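Local coordinates for GTP-binding protein (Pyrococcus horikoshii, PDB 1WXQ) that is of unknown cellular function but probably binds GTP and may hydrolyse nucleotides, an Obg-like GTPase that carries a TGS domain, at residues A185-L191 / F206-R212; Y143-S147 / Q200-F206. All coordinates share one frame; numbering follows the deposited sequence.

Contact 1: A185-L191 / F206-R212; sequences AMHKLNL and FASEIRR
Glu209 runs across the end of helix 179-188, passing from apolar neighbours near its CB to charged ones at its carboxylate. Glu209 CB lies 4.2 Å from CD1 of Leu189, the first residue to leave the helical conformation. CG rests on the methyl of Ala185, with 3.9 Å between Glu209 CG and Ala185 CB, on the shortest CA–CA pair between the two segments. The bend beyond CG (chi2 44°) then lifts the carboxylate out of this apolar layer to meet two cationic tips. Lys188, CG anti to N (chi1 -175°) and extended all the way beyond, crosses it at about a right angle, and Lys188 NZ forms a salt bridge to Glu209 OE1 whose hydrogen bond is weak at 3.4 Å. Within the other helix, Arg212 NH2 comes 2.8 Å from Glu209 OE2, but the oxygen lies well out of the guanidinium plane, making this attraction between charges without a directed N-H. One buried acid thus serves two basic residues at the solvent margin, and its negative charge is likely stabilised by both.

Beside this polar cluster, Phe206 supplies the apolar half. Phe206 CE2 reaches Ala185 CB at 3.5 Å, with the CG methylene of selenomethionine Met186 a little farther away, while Leu191 CD1 packs against Phe206 CD2 at 4.0 Å; all three approach obliquely. Leu191 is delivered there by a Schellman motif, with Asn190 at positive phi and Leu191 N bonded to Met186 O.

The contact thus joins the C-terminal end of helix 179-188 to the middle and later part of helix 200-214. Helix 164-171 adds Leu164 against Met186 and Ile168 against Phe206, Trp198 meets the Phe206 ring edge-to-face, and helix 127-147 contributes Asp139, which bonds to Ser208 and Arg211.

Contact 2: Y143-S147 / Q200-F206; sequences YGILS and QDDLLAF
Tyr143 turns the edge of its ring to Leu203, with Tyr143 CE1 3.8 Å from Leu203 CB, which lies near the ring plane; the backbone N of Leu204 approaches CD1 of the same ring obliquely. Because CG points away from the backbone N (chi1 160°), the ring extends across to the other helix and places its hydroxyl beside Gln200. One face of the ring is covered by CB of Ser147, a turn further on in the same helix.

The polar centre of the contact is a single amide oxygen. Gln200 OE1 accepts from Tyr143 OH at 2.7 Å and from Ser147 OG at 2.8 Å. The phenol donor stands well above the carbonyl plane (41° out of it), whereas the serine donor is tilted only 17°. Ring and amide planes are nearly perpendicular. A water adds a second link, donating to Ser147 O and accepting weakly from Gln200 NE2.

Away from that cluster the helices meet through hydrocarbon. Leu146 CB packs on Leu203 CD2 at 3.9 Å, and Leu146 CD1 comes to the edge of the Phe206 ring, 3.6 Å from Phe206 CD1. The segments run roughly antiparallel, their axes 9.2 Å apart at closest approach. Ser147 pairs with Gln200 and Tyr143 lies by Leu204, which sets the end of helix 127-147 against the start of helix 200-214.

The chemistry divides accordingly. Two hydroxyl donors on OE1 are consistent with the modelled orientation of the amide and probably restrain its rotation, the water adding only a weak hold on NE2, while the leucines and phenylalanine add apolar packing that specifies little direction.

From the N terminus, the chain first passes 143-147, at the end of helix 127-147, then 185-191, and finally helix 200-214, which serves both contacts in turn. Contact 2 closes a loop of 52 residues and contact 1 a shorter one of 14; their segments alternate, so the two closures cross. They share Phe206, whose ring touches both other helices, and they touch directly where Leu191 packs on Asp202 and Ala207 on Tyr143. Together they tie helices 127-147, 179-188 and 200-214 into one packed group of helices, placed in sequence between the neighbouring parallel strands 104-110 and 217-222 of the GTPase sheet.

Contact 1: A185-L191 / F206-R212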
loop_
_atom_site.group_PDB
_atom_site.type_symbol
_atom_site.label_atom_id
_atom_site.label_comp_id
_atom_site.label_asym_id
_atom_site.label_seq_id
_atom_site.Cartn_x
_atom_site.Cartn_y
_atom_site.Cartn_z
ATOM N N ALA A 185 -9.571 -10.360 13.570
ATOM C CA ALA A 185 -8.475 -11.265 13.870
ATOM C C ALA A 185 -8.920 -12.246 14.942
ATOM O O ALA A 185 -8.796 -13.463 14.786
ATOM C CB ALA A 185 -7.270 -10.473 14.337
HETATM N N MSE A 186 -9.458 -11.705 16.027
HETATM C CA MSE A 186 -9.925 -12.532 17.123
HETATM C C MSE A 186 -10.968 -13.521 16.638
HETATM O O MSE A 186 -10.898 -14.723 16.928
HETATM C CB MSE A 186 -10.536 -11.663 18.211
HETATM C CG MSE A 186 -9.538 -10.856 18.985
HETATM SE SE MSE A 186 -10.442 -9.949 20.414
HETATM C CE MSE A 186 -11.553 -11.401 21.039
ATOM N N HIS A 187 -11.945 -12.992 15.908
ATOM C CA HIS A 187 -13.041 -13.789 15.376
ATOM C C HIS A 187 -12.498 -14.925 14.528
ATOM O O HIS A 187 -12.950 -16.060 14.636
ATOM C CB HIS A 187 -13.974 -12.888 14.550
ATOM C CG HIS A 187 -15.100 -13.613 13.879
ATOM N ND1 HIS A 187 -14.946 -14.298 12.693
ATOM C CD2 HIS A 187 -16.399 -13.767 14.235
ATOM C CE1 HIS A 187 -16.101 -14.842 12.347
ATOM N NE2 HIS A 187 -16.998 -14.535 13.267
ATOM N N LYS A 188 -11.501 -14.611 13.714
ATOM C CA LYS A 188 -10.889 -15.575 12.818
ATOM C C LYS A 188 -10.118 -16.699 13.498
ATOM O O LYS A 188 -9.991 -17.786 12.942
ATOM C CB LYS A 188 -9.968 -14.842 11.855
ATOM C CG LYS A 188 -9.357 -15.710 10.779
ATOM C CD LYS A 188 -8.462 -14.878 9.884
ATOM C CE LYS A 188 -7.703 -15.754 8.908
ATOM N NZ LYS A 188 -6.953 -14.928 7.920
ATOM N N LEU A 189 -9.595 -16.439 14.691
ATOM C CA LEU A 189 -8.823 -17.437 15.420
ATOM C C LEU A 189 -9.553 -17.900 16.677
ATOM O O LEU A 189 -8.874 -18.304 17.636
ATOM C CB LEU A 189 -7.460 -16.858 15.809
ATOM C CG LEU A 189 -6.560 -16.295 14.707
ATOM C CD1 LEU A 189 -5.376 -15.577 15.329
ATOM C CD2 LEU A 189 -6.085 -17.427 13.802
ATOM N N ASN A 190 -10.881 -17.840 16.649
ATOM C CA ASN A 190 -11.700 -18.274 17.778
ATOM C C ASN A 190 -11.101 -17.863 19.115
ATOM O O ASN A 190 -10.973 -18.661 20.025
ATOM C CB ASN A 190 -11.808 -19.802 17.751
ATOM C CG ASN A 190 -12.711 -20.249 16.635
ATOM O OD1 ASN A 190 -13.725 -19.635 16.334
ATOM N ND2 ASN A 190 -12.359 -21.417 16.071
ATOM N N LEU A 191 -10.683 -16.597 19.217
ATOM C CA LEU A 191 -10.196 -16.178 20.527
ATOM C C LEU A 191 -11.328 -15.646 21.411
ATOM O O LEU A 191 -12.402 -15.290 20.944
ATOM C CB LEU A 191 -9.143 -15.090 20.318
ATOM C CG LEU A 191 -7.920 -15.598 19.552
ATOM C CD1 LEU A 191 -7.123 -14.462 18.906
ATOM C CD2 LEU A 191 -6.937 -16.361 20.439
ATOM N N PHE A 206 -2.085 -14.317 17.091
ATOM C CA PHE A 206 -2.874 -13.113 16.908
ATOM C C PHE A 206 -1.979 -12.024 16.334
ATOM O O PHE A 206 -2.409 -11.258 15.484
ATOM C CB PHE A 206 -3.496 -12.655 18.226
ATOM C CG PHE A 206 -4.119 -11.289 18.152
ATOM C CD1 PHE A 206 -3.411 -10.167 18.565
ATOM C CD2 PHE A 206 -5.396 -11.117 17.635
ATOM C CE1 PHE A 206 -3.964 -8.888 18.463
ATOM C CE2 PHE A 206 -5.961 -9.850 17.528
ATOM C CZ PHE A 206 -5.242 -8.728 17.944
ATOM N N ALA A 207 -0.732 -11.969 16.794
ATOM C CA ALA A 207 0.208 -10.971 16.294
ATOM C C ALA A 207 0.417 -11.136 14.788
ATOM O O ALA A 207 0.343 -10.168 14.037
ATOM C CB ALA A 207 1.562 -11.084 17.026
ATOM N N SER A 208 0.674 -12.369 14.359
ATOM C CA SER A 208 0.903 -12.653 12.952
ATOM C C SER A 208 -0.309 -12.245 12.120
ATOM O O SER A 208 -0.164 -11.673 11.039
ATOM C CB SER A 208 1.206 -14.152 12.743
ATOM O OG SER A 208 2.476 -14.514 13.291
ATOM N N GLU A 209 -1.501 -12.522 12.634
ATOM C CA GLU A 209 -2.702 -12.181 11.908
ATOM C C GLU A 209 -2.832 -10.673 11.753
ATOM O O GLU A 209 -3.357 -10.191 10.753
ATOM C CB GLU A 209 -3.929 -12.746 12.614
ATOM C CG GLU A 209 -5.221 -12.558 11.826
ATOM C CD GLU A 209 -5.078 -12.873 10.339
ATOM O OE1 GLU A 209 -4.493 -13.926 9.987
ATOM O OE2 GLU A 209 -5.568 -12.060 9.525
ATOM N N ILE A 210 -2.345 -9.926 12.737
ATOM C CA ILE A 210 -2.416 -8.470 12.696
ATOM C C ILE A 210 -1.459 -7.928 11.654
ATOM O O ILE A 210 -1.799 -7.004 10.911
ATOM C CB ILE A 210 -2.080 -7.862 14.074
ATOM C CG1 ILE A 210 -3.250 -8.083 15.032
ATOM C CG2 ILE A 210 -1.804 -6.392 13.948
ATOM C CD1 ILE A 210 -4.538 -7.446 14.536
ATOM N N ARG A 211 -0.262 -8.516 11.599
ATOM C CA ARG A 211 0.754 -8.104 10.647
ATOM C C ARG A 211 0.219 -8.273 9.236
ATOM O O ARG A 211 0.282 -7.356 8.428
ATOM C CB ARG A 211 2.025 -8.948 10.827
ATOM C CG ARG A 211 3.140 -8.633 9.839
ATOM C CD ARG A 211 3.087 -9.526 8.607
ATOM N NE ARG A 211 3.234 -10.928 8.983
ATOM C CZ ARG A 211 3.262 -11.953 8.131
ATOM N NH1 ARG A 211 3.159 -11.748 6.827
ATOM N NH2 ARG A 211 3.384 -13.191 8.591
ATOM N N ARG A 212 -0.318 -9.458 8.963
ATOM C CA ARG A 212 -0.858 -9.797 7.655
ATOM C C ARG A 212 -1.844 -8.761 7.132
ATOM O O ARG A 212 -1.899 -8.499 5.934
ATOM C CB ARG A 212 -1.540 -11.161 7.712
ATOM C CG ARG A 212 -0.852 -12.281 6.920
ATOM C CD ARG A 212 -1.830 -13.441 6.821
ATOM N NE ARG A 212 -3.180 -12.883 6.726
ATOM C CZ ARG A 212 -4.308 -13.557 6.933
ATOM N NH1 ARG A 212 -4.277 -14.850 7.252
ATOM N NH2 ARG A 212 -5.475 -12.918 6.842
#

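Contact 2: Y143-S147 / Q200-F206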
loop_
_atom_site.group_PDB
_atom_site.type_symbol
_atom_site.label_atom_id
_atom_site.label_comp_id
_atom_site.label_asym_id
_atom_site.label_seq_id
_atom_site.Cartn_x
_atom_site.Cartn_y
_atom_site.Cartn_z
ATOM N N TYR A 143 4.012 -8.904 18.667
ATOM C CA TYR A 143 3.787 -9.850 19.752
ATOM C C TYR A 143 4.377 -9.341 21.068
ATOM O O TYR A 143 3.791 -9.474 22.134
ATOM C CB TYR A 143 4.438 -11.178 19.362
ATOM C CG TYR A 143 4.675 -12.008 20.575
ATOM C CD1 TYR A 143 3.614 -12.678 21.174
ATOM C CD2 TYR A 143 5.968 -12.179 21.071
ATOM C CE1 TYR A 143 3.843 -13.527 22.247
ATOM C CE2 TYR A 143 6.197 -13.021 22.149
ATOM C CZ TYR A 143 5.140 -13.690 22.738
ATOM O OH TYR A 143 5.362 -14.557 23.791
ATOM N N GLY A 144 5.581 -8.787 21.062
ATOM C CA GLY A 144 6.180 -8.348 22.298
ATOM C C GLY A 144 5.360 -7.234 22.925
ATOM O O GLY A 144 5.240 -7.171 24.144
ATOM N N ILE A 145 4.788 -6.353 22.105
ATOM C CA ILE A 145 4.000 -5.262 22.652
ATOM C C ILE A 145 2.774 -5.791 23.395
ATOM O O ILE A 145 2.398 -5.246 24.424
ATOM C CB ILE A 145 3.578 -4.276 21.563
ATOM C CG1 ILE A 145 4.821 -3.611 20.975
ATOM C CG2 ILE A 145 2.653 -3.219 22.149
ATOM C CD1 ILE A 145 4.516 -2.567 19.899
ATOM N N LEU A 146 2.175 -6.863 22.885
ATOM C CA LEU A 146 1.011 -7.486 23.518
ATOM C C LEU A 146 1.401 -8.342 24.723
ATOM O O LEU A 146 0.828 -8.221 25.801
ATOM C CB LEU A 146 0.291 -8.384 22.510
ATOM C CG LEU A 146 -0.356 -7.680 21.319
ATOM C CD1 LEU A 146 -0.598 -8.668 20.207
ATOM C CD2 LEU A 146 -1.660 -7.012 21.766
ATOM N N SER A 147 2.382 -9.214 24.508
ATOM C CA SER A 147 2.873 -10.157 25.508
ATOM C C SER A 147 3.454 -9.489 26.755
ATOM O O SER A 147 3.083 -9.823 27.883
ATOM C CB SER A 147 3.913 -11.062 24.842
ATOM O OG SER A 147 3.943 -12.330 25.455
ATOM N N GLN A 200 0.093 -17.862 25.171
ATOM C CA GLN A 200 1.173 -17.264 24.391
ATOM C C GLN A 200 0.993 -17.622 22.933
ATOM O O GLN A 200 1.235 -16.803 22.057
ATOM C CB GLN A 200 2.531 -17.750 24.892
ATOM C CG GLN A 200 2.863 -17.185 26.241
ATOM C CD GLN A 200 2.858 -15.666 26.241
ATOM O OE1 GLN A 200 3.145 -15.037 25.220
ATOM N NE2 GLN A 200 2.518 -15.068 27.383
ATOM N N ASP A 201 0.551 -18.850 22.684
ATOM C CA ASP A 201 0.322 -19.307 21.324
ATOM C C ASP A 201 -0.713 -18.424 20.680
ATOM O O ASP A 201 -0.604 -18.102 19.490
ATOM C CB ASP A 201 -0.157 -20.755 21.309
ATOM C CG ASP A 201 0.962 -21.734 21.610
ATOM O OD1 ASP A 201 1.759 -22.064 20.691
ATOM O OD2 ASP A 201 1.049 -22.160 22.780
ATOM N N ASP A 202 -1.715 -18.039 21.468
ATOM C CA ASP A 202 -2.782 -17.162 20.984
ATOM C C ASP A 202 -2.215 -15.795 20.629
ATOM O O ASP A 202 -2.559 -15.205 19.614
ATOM C CB ASP A 202 -3.861 -16.983 22.057
ATOM C CG ASP A 202 -4.466 -18.299 22.502
ATOM O OD1 ASP A 202 -4.740 -19.141 21.637
ATOM O OD2 ASP A 202 -4.677 -18.488 23.719
ATOM N N LEU A 203 -1.330 -15.298 21.474
ATOM C CA LEU A 203 -0.735 -14.006 21.246
ATOM C C LEU A 203 0.115 -13.926 19.974
ATOM O O LEU A 203 -0.080 -13.033 19.139
ATOM C CB LEU A 203 0.074 -13.609 22.468
ATOM C CG LEU A 203 -0.771 -13.119 23.640
ATOM C CD1 LEU A 203 0.074 -12.993 24.907
ATOM C CD2 LEU A 203 -1.368 -11.785 23.259
ATOM N N LEU A 204 1.049 -14.856 19.818
ATOM C CA LEU A 204 1.907 -14.856 18.637
ATOM C C LEU A 204 1.038 -15.029 17.375
ATOM O O LEU A 204 1.204 -14.315 16.368
ATOM C CB LEU A 204 2.934 -15.983 18.749
ATOM C CG LEU A 204 3.830 -16.171 17.539
ATOM C CD1 LEU A 204 4.434 -14.848 17.157
ATOM C CD2 LEU A 204 4.926 -17.187 17.866
ATOM N N ALA A 205 0.097 -15.965 17.447
ATOM C CA ALA A 205 -0.792 -16.218 16.319
ATOM C C ALA A 205 -1.619 -14.970 16.034
ATOM O O ALA A 205 -1.847 -14.607 14.881
ATOM C CB ALA A 205 -1.714 -17.387 16.626
ATOM N N PHE A 206 -2.085 -14.317 17.091
ATOM C CA PHE A 206 -2.874 -13.113 16.908
ATOM C C PHE A 206 -1.979 -12.024 16.334
ATOM O O PHE A 206 -2.409 -11.258 15.484
ATOM C CB PHE A 206 -3.496 -12.655 18.226
ATOM C CG PHE A 206 -4.119 -11.289 18.152
ATOM C CD1 PHE A 206 -3.411 -10.167 18.565
ATOM C CD2 PHE A 206 -5.396 -11.117 17.635
ATOM C CE1 PHE A 206 -3.964 -8.888 18.463
ATOM C CE2 PHE A 206 -5.961 -9.850 17.528
ATOM C CZ PHE A 206 -5.242 -8.728 17.944
HETATM O O HOH W 1 2.871 -12.651 29.238
#